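Local structure of protein PTHB1 (Homo sapiens, 4YD8) at residues Q84-F90 with N141-G145; Y131-R137 with M166-S172; L183-P187 with T199-C203; A261-F265 with D277-F283; L267-F272 with M284-D288. The protein serves, through a chain that begins with this seven-bladed beta-propeller, in the BBSome, a coat complex thought to sort specific membrane proteins to the primary cilium. All blocks are in the same frame, centred on the assembly; numbering follows the deposited sequence.

Contact 1. Residues Q84-F90 with N141-G145; sequences QVEVGKF and NMTYG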
# COMPACT_ATOMS: atom_id res chain seq x y z
N GLN A 84 -3.13 7.99 4.97
CA GLN A 84 -2.82 7.07 3.88
C GLN A 84 -2.50 7.84 2.60
O GLN A 84 -3.02 8.94 2.41
CB GLN A 84 -3.99 6.11 3.65
CG GLN A 84 -3.65 4.88 2.80
CD GLN A 84 -4.78 3.88 2.74
OE1 GLN A 84 -5.66 3.85 3.62
NE2 GLN A 84 -4.78 3.05 1.70
N VAL A 85 -1.64 7.28 1.76
CA VAL A 85 -1.40 7.83 0.42
C VAL A 85 -1.56 6.72 -0.62
O VAL A 85 -1.17 5.57 -0.37
CB VAL A 85 0.01 8.48 0.29
CG1 VAL A 85 0.06 9.81 1.04
CG2 VAL A 85 1.07 7.53 0.81
N GLU A 86 -2.16 7.06 -1.76
CA GLU A 86 -2.31 6.13 -2.88
C GLU A 86 -2.21 6.92 -4.18
O GLU A 86 -2.42 8.12 -4.19
CB GLU A 86 -3.65 5.38 -2.85
CG GLU A 86 -3.93 4.48 -1.62
CD GLU A 86 -2.94 3.32 -1.43
OE1 GLU A 86 -2.19 2.95 -2.38
OE2 GLU A 86 -2.95 2.76 -0.31
N VAL A 87 -1.91 6.22 -5.26
CA VAL A 87 -1.72 6.86 -6.56
C VAL A 87 -2.52 6.07 -7.56
O VAL A 87 -2.42 4.85 -7.61
CB VAL A 87 -0.22 6.89 -6.96
CG1 VAL A 87 -0.07 7.36 -8.42
CG2 VAL A 87 0.56 7.78 -5.99
N GLY A 88 -3.33 6.76 -8.36
CA GLY A 88 -4.22 6.09 -9.27
C GLY A 88 -4.91 7.05 -10.22
O GLY A 88 -4.63 8.26 -10.22
N LYS A 89 -5.82 6.52 -11.02
CA LYS A 89 -6.49 7.34 -12.03
C LYS A 89 -7.72 8.04 -11.43
O LYS A 89 -8.85 7.71 -11.77
CB LYS A 89 -6.89 6.48 -13.24
CG LYS A 89 -5.70 5.81 -13.94
CD LYS A 89 -6.16 4.78 -14.96
CE LYS A 89 -4.96 4.06 -15.58
NZ LYS A 89 -5.39 3.23 -16.73
N PHE A 90 -7.47 9.02 -10.57
CA PHE A 90 -8.50 9.59 -9.72
C PHE A 90 -9.19 10.81 -10.34
O PHE A 90 -10.07 11.40 -9.71
CB PHE A 90 -7.89 9.99 -8.37
CG PHE A 90 -7.25 8.85 -7.63
CD1 PHE A 90 -7.85 7.59 -7.58
CD2 PHE A 90 -6.04 9.04 -6.97
CE1 PHE A 90 -7.26 6.54 -6.88
CE2 PHE A 90 -5.43 7.99 -6.26
CZ PHE A 90 -6.04 6.75 -6.22
N ASN A 141 -9.19 4.08 6.74
CA ASN A 141 -8.29 3.69 5.64
C ASN A 141 -9.07 3.71 4.33
O ASN A 141 -10.26 4.02 4.32
CB ASN A 141 -7.66 2.30 5.91
CG ASN A 141 -8.69 1.21 6.23
OD1 ASN A 141 -9.87 1.34 5.92
ND2 ASN A 141 -8.23 0.11 6.85
N MSE A 142 -8.41 3.40 3.21
CA MSE A 142 -9.10 3.48 1.93
C MSE A 142 -8.56 2.44 0.97
O MSE A 142 -7.49 1.87 1.21
CB MSE A 142 -8.95 4.86 1.30
CG MSE A 142 -7.51 5.26 1.02
SE MSE A 142 -7.52 6.98 0.02
CE MSE A 142 -5.66 7.44 0.18
N THR A 143 -9.30 2.21 -0.10
CA THR A 143 -8.80 1.40 -1.21
C THR A 143 -9.35 2.03 -2.50
O THR A 143 -10.11 3.00 -2.44
CB THR A 143 -9.22 -0.10 -1.07
OG1 THR A 143 -8.56 -0.90 -2.05
CG2 THR A 143 -10.76 -0.26 -1.20
N TYR A 144 -8.96 1.52 -3.65
CA TYR A 144 -9.37 2.13 -4.90
C TYR A 144 -9.34 1.11 -6.01
O TYR A 144 -8.72 0.05 -5.88
CB TYR A 144 -8.46 3.31 -5.27
CG TYR A 144 -7.03 2.90 -5.56
CD1 TYR A 144 -6.10 2.77 -4.53
CD2 TYR A 144 -6.61 2.62 -6.87
CE1 TYR A 144 -4.78 2.38 -4.78
CE2 TYR A 144 -5.29 2.24 -7.14
CZ TYR A 144 -4.39 2.11 -6.08
OH TYR A 144 -3.08 1.73 -6.32
N GLY A 145 -9.99 1.43 -7.12
CA GLY A 145 -9.97 0.54 -8.26
C GLY A 145 -11.13 0.81 -9.17
O GLY A 145 -11.89 1.76 -8.96
O HOH W 1 -1.32 3.41 -4.94
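Gln84 reaches across to the backbone of Met142 with both halves of its amide, its CG turned away from its own N (chi1 -165°) and the chain extended beyond. OE1 accepts from Met142 N at 2.8 Å, and NE2 gives a hydrogen to Met142 O at 3.0 Å, approaching that oxygen from above the carbonyl plane. NE2 also donates to the anti lone pair of Glu86 OE2, 2.7 Å away and in the amide plane, which fixes the flip of the amide. Without this amide, as with an alanine here, Met142 N and O would probably lose these mates and the Glu86 carboxylate be freer to turn. The selenomethionine side chain of Met142 passes that of Glu86 in the opposite direction, CE lying 3.9 Å from Glu86 CG. Farther along, the edge of Phe90 meets the face of Tyr144 in a T-shaped pair, planes at 88° and centroids 5.5 Å apart. A water joins Glu86 OE1, Val87 N and Tyr144 OH. Gly145, the last residue of 141-145, is critical for protein stability. Strands 84-88 and 139-145, innermost in consecutive propeller blades, run almost parallel here, backed by strands 98-102 and 155-160.

Contact 2. Residues Y131-R137 with M166-S172; sequences YEHNLQR and MVFEQES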
# COMPACT_ATOMS: atom_id res chain seq x y z
N TYR A 131 -9.18 18.24 -6.52
CA TYR A 131 -10.44 18.36 -5.81
C TYR A 131 -10.26 17.79 -4.42
O TYR A 131 -9.29 17.08 -4.16
CB TYR A 131 -11.59 17.63 -6.53
CG TYR A 131 -11.37 16.14 -6.71
CD1 TYR A 131 -11.77 15.22 -5.73
CD2 TYR A 131 -10.76 15.64 -7.86
CE1 TYR A 131 -11.56 13.85 -5.90
CE2 TYR A 131 -10.56 14.28 -8.04
CZ TYR A 131 -10.95 13.40 -7.06
OH TYR A 131 -10.75 12.05 -7.24
N GLU A 132 -11.19 18.10 -3.54
CA GLU A 132 -11.19 17.48 -2.23
C GLU A 132 -12.62 17.17 -1.81
O GLU A 132 -13.56 17.88 -2.17
CB GLU A 132 -10.51 18.36 -1.19
CG GLU A 132 -11.16 19.70 -0.97
CD GLU A 132 -10.37 20.58 -0.02
OE1 GLU A 132 -9.54 20.04 0.73
OE2 GLU A 132 -10.58 21.81 -0.03
N HIS A 133 -12.76 16.10 -1.04
CA HIS A 133 -14.03 15.71 -0.46
C HIS A 133 -13.97 15.89 1.04
O HIS A 133 -13.09 15.33 1.69
CB HIS A 133 -14.36 14.26 -0.81
CG HIS A 133 -14.67 14.04 -2.25
ND1 HIS A 133 -15.82 14.51 -2.85
CD2 HIS A 133 -13.98 13.40 -3.23
CE1 HIS A 133 -15.82 14.17 -4.13
NE2 HIS A 133 -14.72 13.49 -4.38
N ASN A 134 -14.90 16.65 1.59
CA ASN A 134 -14.98 16.74 3.04
C ASN A 134 -15.82 15.58 3.57
O ASN A 134 -16.96 15.39 3.13
CB ASN A 134 -15.54 18.11 3.45
CG ASN A 134 -14.60 19.25 3.06
OD1 ASN A 134 -13.49 19.36 3.59
ND2 ASN A 134 -15.03 20.08 2.12
N LEU A 135 -15.25 14.80 4.49
CA LEU A 135 -15.88 13.57 4.96
C LEU A 135 -16.85 13.85 6.10
O LEU A 135 -16.55 14.65 7.00
CB LEU A 135 -14.82 12.56 5.41
CG LEU A 135 -13.69 12.30 4.41
CD1 LEU A 135 -12.76 11.22 4.92
CD2 LEU A 135 -14.26 11.91 3.06
N GLN A 136 -18.00 13.20 6.07
CA GLN A 136 -19.01 13.41 7.11
C GLN A 136 -18.69 12.58 8.35
O GLN A 136 -19.32 12.75 9.39
CB GLN A 136 -20.40 13.08 6.57
N ARG A 137 -17.73 11.67 8.22
CA ARG A 137 -17.30 10.80 9.32
C ARG A 137 -15.78 10.69 9.34
O ARG A 137 -15.15 10.80 8.30
CB ARG A 137 -17.90 9.40 9.19
CG ARG A 137 -19.38 9.39 8.89
CD ARG A 137 -19.92 7.98 8.79
NE ARG A 137 -21.36 7.99 8.94
CZ ARG A 137 -21.99 8.03 10.11
NH1 ARG A 137 -21.29 8.06 11.23
NH2 ARG A 137 -23.31 8.04 10.15
N MSE A 166 -17.52 4.41 2.27
CA MSE A 166 -17.88 5.63 1.57
C MSE A 166 -17.21 5.63 0.20
O MSE A 166 -15.98 5.64 0.10
CB MSE A 166 -17.48 6.86 2.41
CG MSE A 166 -18.04 6.83 3.85
SE MSE A 166 -17.56 8.38 4.97
CE MSE A 166 -15.66 7.92 5.30
N VAL A 167 -18.04 5.59 -0.84
CA VAL A 167 -17.55 5.43 -2.20
C VAL A 167 -17.61 6.75 -2.94
O VAL A 167 -18.64 7.44 -2.93
CB VAL A 167 -18.37 4.36 -2.96
CG1 VAL A 167 -17.95 4.30 -4.42
CG2 VAL A 167 -18.22 3.00 -2.30
N PHE A 168 -16.49 7.10 -3.55
CA PHE A 168 -16.36 8.34 -4.31
C PHE A 168 -16.04 8.03 -5.77
O PHE A 168 -15.08 7.32 -6.06
CB PHE A 168 -15.26 9.22 -3.72
CG PHE A 168 -15.56 9.70 -2.33
CD1 PHE A 168 -15.27 8.91 -1.22
CD2 PHE A 168 -16.16 10.94 -2.13
CE1 PHE A 168 -15.58 9.35 0.06
CE2 PHE A 168 -16.46 11.39 -0.85
CZ PHE A 168 -16.17 10.59 0.25
N GLU A 169 -16.87 8.55 -6.67
CA GLU A 169 -16.65 8.39 -8.09
C GLU A 169 -15.85 9.60 -8.56
O GLU A 169 -16.41 10.57 -9.08
CB GLU A 169 -17.98 8.25 -8.83
CG GLU A 169 -18.75 6.99 -8.45
CD GLU A 169 -20.09 6.86 -9.17
OE1 GLU A 169 -20.56 7.86 -9.75
OE2 GLU A 169 -20.67 5.76 -9.14
N GLN A 170 -14.54 9.54 -8.33
CA GLN A 170 -13.62 10.64 -8.63
C GLN A 170 -14.14 11.94 -8.00
O GLN A 170 -14.24 12.01 -6.78
CB GLN A 170 -13.41 10.73 -10.15
CG GLN A 170 -12.84 9.38 -10.68
CD GLN A 170 -12.55 9.35 -12.17
OE1 GLN A 170 -13.42 9.65 -12.99
NE2 GLN A 170 -11.33 8.94 -12.54
N GLU A 171 -14.49 12.94 -8.81
CA GLU A 171 -14.90 14.25 -8.27
C GLU A 171 -16.23 14.24 -7.51
O GLU A 171 -16.60 15.24 -6.91
CB GLU A 171 -15.02 15.29 -9.40
CG GLU A 171 -13.70 15.67 -10.08
CD GLU A 171 -13.28 14.67 -11.16
OE1 GLU A 171 -14.12 13.82 -11.53
OE2 GLU A 171 -12.13 14.74 -11.65
N SER A 172 -16.99 13.15 -7.56
CA SER A 172 -18.29 13.18 -6.89
C SER A 172 -18.52 12.02 -5.91
O SER A 172 -18.07 10.90 -6.13
CB SER A 172 -19.43 13.22 -7.92
OG SER A 172 -19.30 12.20 -8.89
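The backbones of 131-137 and 166-172 come nearest where Tyr131 CA lies 6.5 Å from Glu171 CA, and they diverge to 8.9 Å between Leu135 CA and Met166 CA, so side chains fill the gap. In the beta-propeller this is a packing of neighbouring blades: the outermost strand 127-134 of one lies against strand 164-169 of the next and against the type II' turn from Glu169 to Ser172 that leads on to strand 172-178. Tyr131 places its ring under that turn, with Glu171 CA over the ring centre in a CH-pi contact only 6° off the normal, while Glu171 CG touches CD2, its side chain crossing that of Tyr131 at about a right angle. The Tyr131 hydroxyl is bonded to Phe90 O, and the Glu171 carboxylate to Ser92. Phe168 brings CD2 over the face of the His133 ring, 3.4 Å above its plane and over its centre, the ring planes being inclined at 40°. Leu135 adds its CD2 against Phe168 CZ at 3.6 Å, so that Phe168 is touched by both His133 and Leu135. At the far end, Met166 CE approaches Arg137 O loosely. The polar link across the contact is nearly straight: His133 NE2 donates to Gln170 O at 2.9 Å with an N-H...O angle of 165°, Gln170 O lying close to the imidazole plane and NE2 in the carbonyl plane of Gln170.

Contact 3. Residues L183-P187 with T199-C203; sequences LLPGP and TVSSC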
# COMPACT_ATOMS: atom_id res chain seq x y z
N LEU A 183 -17.04 -4.06 14.53
CA LEU A 183 -16.65 -3.57 15.85
C LEU A 183 -15.55 -2.52 15.70
O LEU A 183 -15.79 -1.33 15.92
CB LEU A 183 -16.20 -4.73 16.73
CG LEU A 183 -16.02 -4.48 18.22
CD1 LEU A 183 -17.35 -4.15 18.87
CD2 LEU A 183 -15.37 -5.69 18.87
N LEU A 184 -14.35 -2.97 15.32
CA LEU A 184 -13.24 -2.07 14.96
C LEU A 184 -12.85 -2.24 13.48
O LEU A 184 -12.94 -3.33 12.93
CB LEU A 184 -12.02 -2.34 15.85
CG LEU A 184 -12.15 -2.08 17.36
CD1 LEU A 184 -10.84 -2.40 18.06
CD2 LEU A 184 -12.57 -0.64 17.65
N PRO A 185 -12.41 -1.15 12.84
CA PRO A 185 -12.14 -1.23 11.40
C PRO A 185 -10.90 -2.06 11.07
O PRO A 185 -9.84 -1.87 11.67
CB PRO A 185 -11.94 0.24 10.99
CG PRO A 185 -11.53 0.94 12.23
CD PRO A 185 -12.22 0.21 13.38
N GLY A 186 -11.06 -2.99 10.13
CA GLY A 186 -9.95 -3.84 9.72
C GLY A 186 -9.32 -3.30 8.44
O GLY A 186 -9.74 -2.26 7.92
N PRO A 187 -8.33 -4.02 7.92
CA PRO A 187 -7.73 -3.63 6.64
C PRO A 187 -8.77 -3.71 5.54
O PRO A 187 -9.76 -4.45 5.67
CB PRO A 187 -6.60 -4.67 6.43
CG PRO A 187 -6.93 -5.80 7.33
CD PRO A 187 -7.74 -5.24 8.49
N THR A 199 -12.47 -7.16 3.69
CA THR A 199 -11.97 -6.65 4.95
C THR A 199 -11.87 -7.80 5.94
O THR A 199 -12.20 -8.94 5.61
CB THR A 199 -12.86 -5.52 5.50
OG1 THR A 199 -12.21 -4.90 6.62
CG2 THR A 199 -14.25 -6.05 5.93
N VAL A 200 -11.34 -7.53 7.13
CA VAL A 200 -11.35 -8.51 8.21
C VAL A 200 -11.93 -7.87 9.46
O VAL A 200 -11.48 -6.81 9.89
CB VAL A 200 -9.97 -9.07 8.53
CG1 VAL A 200 -10.10 -10.31 9.43
CG2 VAL A 200 -9.19 -9.39 7.24
N SER A 201 -12.92 -8.52 10.06
CA SER A 201 -13.64 -7.94 11.19
C SER A 201 -12.97 -8.26 12.51
O SER A 201 -12.05 -9.08 12.58
CB SER A 201 -15.08 -8.46 11.23
OG SER A 201 -15.09 -9.84 11.52
N SER A 202 -13.45 -7.63 13.58
CA SER A 202 -12.90 -7.88 14.91
C SER A 202 -13.17 -9.29 15.41
O SER A 202 -12.43 -9.80 16.25
CB SER A 202 -13.45 -6.87 15.91
OG SER A 202 -13.00 -5.57 15.59
N CYS A 203 -14.20 -9.95 14.90
CA CYS A 203 -14.42 -11.33 15.31
C CYS A 203 -13.72 -12.29 14.34
O CYS A 203 -14.07 -13.47 14.24
CB CYS A 203 -15.93 -11.63 15.45
SG CYS A 203 -16.90 -11.43 13.95
O HOH W 2 -15.04 -5.25 12.81
O HOH W 3 -11.17 -5.37 12.24
O HOH W 4 -13.54 -3.57 8.68
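Thr199 OG1 is gripped twice, both times toward 183-187: it donates to Pro187 O at 2.7 Å, tilted 29° from that carbonyl plane, and accepts from a water 2.8 Å away from OG1 that is itself bound by Gly186 N. The hydroxyl is carried there by a chi1 of -171°, which sets OG1 opposite the backbone N. The same carbonyl also lies near Thr199 CA, a CA-H...O contact that brings the two backbones close together. Next along, Gly186 CA points a hydrogen at Val200 O over 3.3 Å, at 160°. A CB on Gly186 would meet that oxygen head-on, so the close approach depends on the missing side chain. Beside it, Pro187 CG rests on Val200 CG2. Val200 N is buried here without a partner in the model. At the other end Ser202 OG accepts from Leu184 N at 2.9 Å, and Leu183 lays CB and CD2 along Ser202 CB. Waters bridge the backbones between these direct bonds: Leu184 O receives hydrogens from two of them, one shared with Val200 O and the other with Leu183 N and Ser202 N. Gly186 O turns to Asn141 and Gln159 of the preceding blade. The 183-187 loop thus lies alongside the end of strand 196-200 as a largely water-bridged neighbour, a connecting segment between consecutive blades of the beta-propeller.

Contact 4. Residues A261-F265 with D277-F283; sequences ASSVF and DNGQIRF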
# COMPACT_ATOMS: atom_id res chain seq x y z
N ALA A 261 -4.22 -15.83 -12.32
CA ALA A 261 -5.20 -16.23 -11.32
C ALA A 261 -5.05 -15.41 -10.04
O ALA A 261 -3.99 -15.41 -9.41
CB ALA A 261 -5.08 -17.71 -11.01
N SER A 262 -6.13 -14.74 -9.65
CA SER A 262 -6.12 -13.76 -8.57
C SER A 262 -6.00 -14.39 -7.17
O SER A 262 -6.50 -15.50 -6.93
CB SER A 262 -7.38 -12.88 -8.66
OG SER A 262 -7.25 -11.69 -7.90
N SER A 263 -5.34 -13.69 -6.25
CA SER A 263 -5.18 -14.19 -4.89
C SER A 263 -5.39 -13.10 -3.84
O SER A 263 -4.92 -11.97 -3.99
CB SER A 263 -3.79 -14.80 -4.70
OG SER A 263 -3.65 -16.04 -5.37
N VAL A 264 -6.07 -13.48 -2.77
CA VAL A 264 -6.27 -12.61 -1.63
C VAL A 264 -5.26 -12.96 -0.55
O VAL A 264 -5.34 -14.03 0.04
CB VAL A 264 -7.69 -12.77 -1.04
CG1 VAL A 264 -7.85 -11.88 0.16
CG2 VAL A 264 -8.74 -12.47 -2.11
N PHE A 265 -4.29 -12.09 -0.29
CA PHE A 265 -3.33 -12.42 0.76
C PHE A 265 -3.72 -11.72 2.05
O PHE A 265 -4.06 -10.53 2.02
CB PHE A 265 -1.91 -12.05 0.35
CG PHE A 265 -1.35 -12.97 -0.68
CD1 PHE A 265 -1.64 -12.80 -2.02
CD2 PHE A 265 -0.54 -14.02 -0.30
CE1 PHE A 265 -1.11 -13.67 -2.97
CE2 PHE A 265 -0.01 -14.87 -1.24
CZ PHE A 265 -0.31 -14.70 -2.56
N ASP A 277 -10.14 -16.45 -4.86
CA ASP A 277 -11.12 -15.37 -5.02
C ASP A 277 -12.44 -15.66 -4.35
O ASP A 277 -13.15 -14.74 -3.95
CB ASP A 277 -11.38 -15.10 -6.51
CG ASP A 277 -10.21 -14.45 -7.19
OD1 ASP A 277 -9.10 -14.49 -6.62
OD2 ASP A 277 -10.40 -13.92 -8.30
N ASN A 278 -12.79 -16.94 -4.28
CA ASN A 278 -14.10 -17.36 -3.79
C ASN A 278 -14.07 -17.58 -2.28
O ASN A 278 -15.06 -18.03 -1.67
CB ASN A 278 -14.55 -18.64 -4.51
CG ASN A 278 -13.71 -19.86 -4.12
OD1 ASN A 278 -12.69 -19.75 -3.44
ND2 ASN A 278 -14.16 -21.03 -4.56
N GLY A 279 -12.92 -17.30 -1.68
CA GLY A 279 -12.79 -17.33 -0.24
C GLY A 279 -12.23 -18.61 0.35
O GLY A 279 -12.08 -18.70 1.56
N GLN A 280 -11.91 -19.60 -0.48
CA GLN A 280 -11.33 -20.83 0.06
C GLN A 280 -9.85 -20.62 0.28
O GLN A 280 -9.20 -19.91 -0.47
CB GLN A 280 -11.54 -22.03 -0.87
CG GLN A 280 -12.98 -22.39 -1.17
CD GLN A 280 -13.05 -23.51 -2.20
OE1 GLN A 280 -12.80 -23.30 -3.39
NE2 GLN A 280 -13.38 -24.71 -1.75
N ILE A 281 -9.30 -21.23 1.30
CA ILE A 281 -7.86 -21.12 1.50
C ILE A 281 -7.12 -21.87 0.41
O ILE A 281 -7.43 -23.03 0.11
CB ILE A 281 -7.43 -21.65 2.87
CG1 ILE A 281 -8.13 -20.88 3.98
CG2 ILE A 281 -5.95 -21.49 3.02
CD1 ILE A 281 -7.92 -21.50 5.36
N ARG A 282 -6.15 -21.20 -0.22
CA ARG A 282 -5.29 -21.85 -1.19
C ARG A 282 -4.06 -22.42 -0.46
O ARG A 282 -3.70 -23.58 -0.65
CB ARG A 282 -4.87 -20.87 -2.30
CG ARG A 282 -4.15 -21.53 -3.49
CD ARG A 282 -3.68 -20.50 -4.53
NE ARG A 282 -4.72 -20.10 -5.47
CZ ARG A 282 -5.23 -18.87 -5.55
NH1 ARG A 282 -4.79 -17.92 -4.73
NH2 ARG A 282 -6.16 -18.58 -6.44
N PHE A 283 -3.43 -21.60 0.37
CA PHE A 283 -2.42 -22.12 1.30
C PHE A 283 -2.31 -21.21 2.51
O PHE A 283 -2.78 -20.06 2.50
CB PHE A 283 -1.04 -22.34 0.62
CG PHE A 283 -0.34 -21.07 0.19
CD1 PHE A 283 0.21 -20.20 1.12
CD2 PHE A 283 -0.18 -20.78 -1.16
CE1 PHE A 283 0.87 -19.04 0.71
CE2 PHE A 283 0.47 -19.63 -1.57
CZ PHE A 283 0.99 -18.76 -0.63
O HOH W 5 -8.32 -17.14 -6.95
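Asp277 sets its carboxylate beside Ser262, with OD1 3.1 Å and OD2 3.2 Å from Ser262 CB, so the serine methylene faces both oxygens. OD1 also comes to 2.8 Å from Ser262 O, but both are acceptors and form no bond; Ser262 is poorly ordered, which makes this proximity less certain. A water held by Asp277 N lies between the two segments. At Asn278 the side chain folds back on the chain: OD1 accepts from Gln280 N at 3.1 Å, an Asx turn, and ND2 returns a bond to Gln280 OE1. Gly279 follows with a positive phi, where a side chain would crowd the carbonyl before it. This turn links strands 271-275 and 281-286, the outer hairpin of one four-stranded propeller blade, and the strand it enters carries a classic beta bulge, Arg282 and Phe283 both facing Cys274. Arg282 bends at chi3 (-83°) and its NH2 donates to Ser262 O at 3.1 Å with an N-H...O angle of 156°; this conformer is one of two, so the bond is doubtful. Phe283 then sends its ring back toward strand 263-268, CZ touching Phe265 CE2 at 4.1 Å with the side chains crossing at a slant, and Phe265 also packs on Phe294 and Pro296 of strand 291-298, in the adjoining blade.

Contact 5. Residues L267-F272 with M284-D288; sequences LGERNF and MKKLD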
# COMPACT_ATOMS: atom_id res chain seq x y z
N LEU A 267 -2.31 -11.01 5.96
CA LEU A 267 -1.29 -11.07 7.00
C LEU A 267 -1.95 -11.07 8.37
O LEU A 267 -2.44 -10.03 8.81
CB LEU A 267 -0.33 -9.89 6.90
CG LEU A 267 0.83 -9.95 7.90
CD1 LEU A 267 1.74 -11.16 7.60
CD2 LEU A 267 1.64 -8.64 7.89
N GLY A 268 -1.95 -12.21 9.04
CA GLY A 268 -2.50 -12.30 10.38
C GLY A 268 -1.41 -12.09 11.42
O GLY A 268 -0.23 -12.01 11.08
N GLU A 269 -1.80 -12.00 12.68
CA GLU A 269 -0.83 -11.86 13.76
C GLU A 269 -0.00 -13.13 13.93
O GLU A 269 1.11 -13.08 14.44
CB GLU A 269 -1.55 -11.53 15.08
CG GLU A 269 -2.19 -10.15 15.12
CD GLU A 269 -2.81 -9.82 16.46
OE1 GLU A 269 -3.11 -10.76 17.24
OE2 GLU A 269 -3.00 -8.62 16.76
N ARG A 270 -0.56 -14.27 13.52
CA ARG A 270 0.10 -15.56 13.75
C ARG A 270 0.35 -16.37 12.47
O ARG A 270 1.19 -17.27 12.44
CB ARG A 270 -0.73 -16.42 14.71
CG ARG A 270 -0.98 -15.82 16.08
CD ARG A 270 -1.62 -16.85 17.02
NE ARG A 270 -3.08 -16.82 17.01
CZ ARG A 270 -3.82 -15.86 17.58
NH1 ARG A 270 -3.24 -14.84 18.19
NH2 ARG A 270 -5.15 -15.93 17.53
N ASN A 271 -0.43 -16.06 11.44
CA ASN A 271 -0.38 -16.83 10.21
C ASN A 271 -0.45 -15.93 9.00
O ASN A 271 -0.91 -14.79 9.06
CB ASN A 271 -1.54 -17.84 10.15
CG ASN A 271 -1.42 -18.93 11.20
OD1 ASN A 271 -0.86 -19.99 10.96
ND2 ASN A 271 -1.98 -18.67 12.38
N PHE A 272 0.01 -16.46 7.88
CA PHE A 272 -0.06 -15.79 6.61
C PHE A 272 -0.94 -16.67 5.72
O PHE A 272 -0.74 -17.90 5.65
CB PHE A 272 1.39 -15.59 6.12
CG PHE A 272 1.58 -15.50 4.65
CD1 PHE A 272 1.02 -14.47 3.93
CD2 PHE A 272 2.45 -16.37 4.01
CE1 PHE A 272 1.26 -14.36 2.56
CE2 PHE A 272 2.70 -16.26 2.66
CZ PHE A 272 2.10 -15.26 1.93
N MSE A 284 -1.71 -21.72 3.58
CA MSE A 284 -1.45 -20.89 4.75
C MSE A 284 -0.19 -21.37 5.43
O MSE A 284 0.24 -22.52 5.25
CB MSE A 284 -2.65 -20.93 5.72
CG MSE A 284 -2.77 -22.22 6.46
SE MSE A 284 -4.30 -22.23 7.70
CE MSE A 284 -3.56 -21.02 9.01
N LYS A 285 0.43 -20.48 6.19
CA LYS A 285 1.71 -20.73 6.81
C LYS A 285 1.75 -20.10 8.19
O LYS A 285 1.51 -18.90 8.32
CB LYS A 285 2.81 -20.14 5.92
CG LYS A 285 4.12 -19.84 6.63
CD LYS A 285 4.86 -21.11 6.96
CE LYS A 285 6.35 -20.82 7.14
NZ LYS A 285 7.08 -22.07 7.41
N LYS A 286 2.06 -20.89 9.22
CA LYS A 286 2.28 -20.36 10.55
C LYS A 286 3.59 -19.58 10.57
O LYS A 286 4.62 -20.08 10.13
CB LYS A 286 2.31 -21.47 11.60
CG LYS A 286 2.74 -21.01 12.98
CD LYS A 286 2.56 -22.10 14.02
CE LYS A 286 2.88 -21.59 15.42
NZ LYS A 286 2.10 -20.35 15.73
N LEU A 287 3.55 -18.37 11.09
CA LEU A 287 4.76 -17.55 11.15
C LEU A 287 5.49 -17.81 12.47
O LEU A 287 4.88 -17.92 13.51
CB LEU A 287 4.39 -16.08 11.00
CG LEU A 287 3.82 -15.76 9.61
CD1 LEU A 287 3.29 -14.35 9.59
CD2 LEU A 287 4.87 -15.94 8.53
N ASP A 288 6.82 -17.91 12.40
CA ASP A 288 7.62 -18.21 13.58
C ASP A 288 8.04 -16.95 14.35
O ASP A 288 8.73 -17.03 15.36
CB ASP A 288 8.86 -19.01 13.18
CG ASP A 288 8.52 -20.42 12.75
OD1 ASP A 288 7.56 -21.00 13.31
OD2 ASP A 288 9.21 -20.96 11.85
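Phe272 and Lys285 form the closely bonded centre, an antiparallel hydrogen-bonded pair: Phe272 N donates to Lys285 O and Lys285 N to Phe272 O, both at 2.9 Å. Leu287 N continues the ladder to Arg270 O, with an N-H...O angle of 169°. On the buried side Leu287, its CG opposite the carbonyl carbon (chi1 -66°), brings CD1 to 4.1 Å from both Leu267 CD1 and Phe272 CB, the two leucines crossing at about a right angle. Strands 291-298 and 306-311 cover this side through Phe294 and Ile309. Asn271 and Lys286 are a non-hydrogen-bonded pair on the other face, and packing there is looser and more exposed. Asn271 OD1 lies 3.2 Å from Lys286 CA, and ND2 is bonded to Glu247. A leucine here, having no amide, would take away this donor, and the Glu247 carboxylate would probably be left freer to turn. The approach of Met284 CE to Asn271 OD1 is doubtful, since the selenomethionine side chain has two conformers. Strands 271-275 and 281-286 thereby form the antiparallel hairpin that makes up the outer half of a four-stranded blade in the beta-propeller.

From the N terminus, contact 1 opens at 84-90 and contact 2 at 131-137 before contact 1 closes at 141-145 and contact 2 at 166-172; the two cross, and both tie one blade to the next, contact 1 by inner strands and contact 2 nearer the rim. They also touch through Lys89 O and Gln170 NE2. Contact 3 follows in series, closing the short 188-198 excursion within the following blade, and Asn141 ND2 packs on Pro187 CA to join it to contact 1. In one later blade contact 4 opens at 261-265 and contact 5 at 267-272 before they close at 277-283 and 284-288, crossing in turn and meeting where Phe272 packs against Phe265 and Phe283. Contacts 2 and 5 lie on opposite sides of the chain's centre.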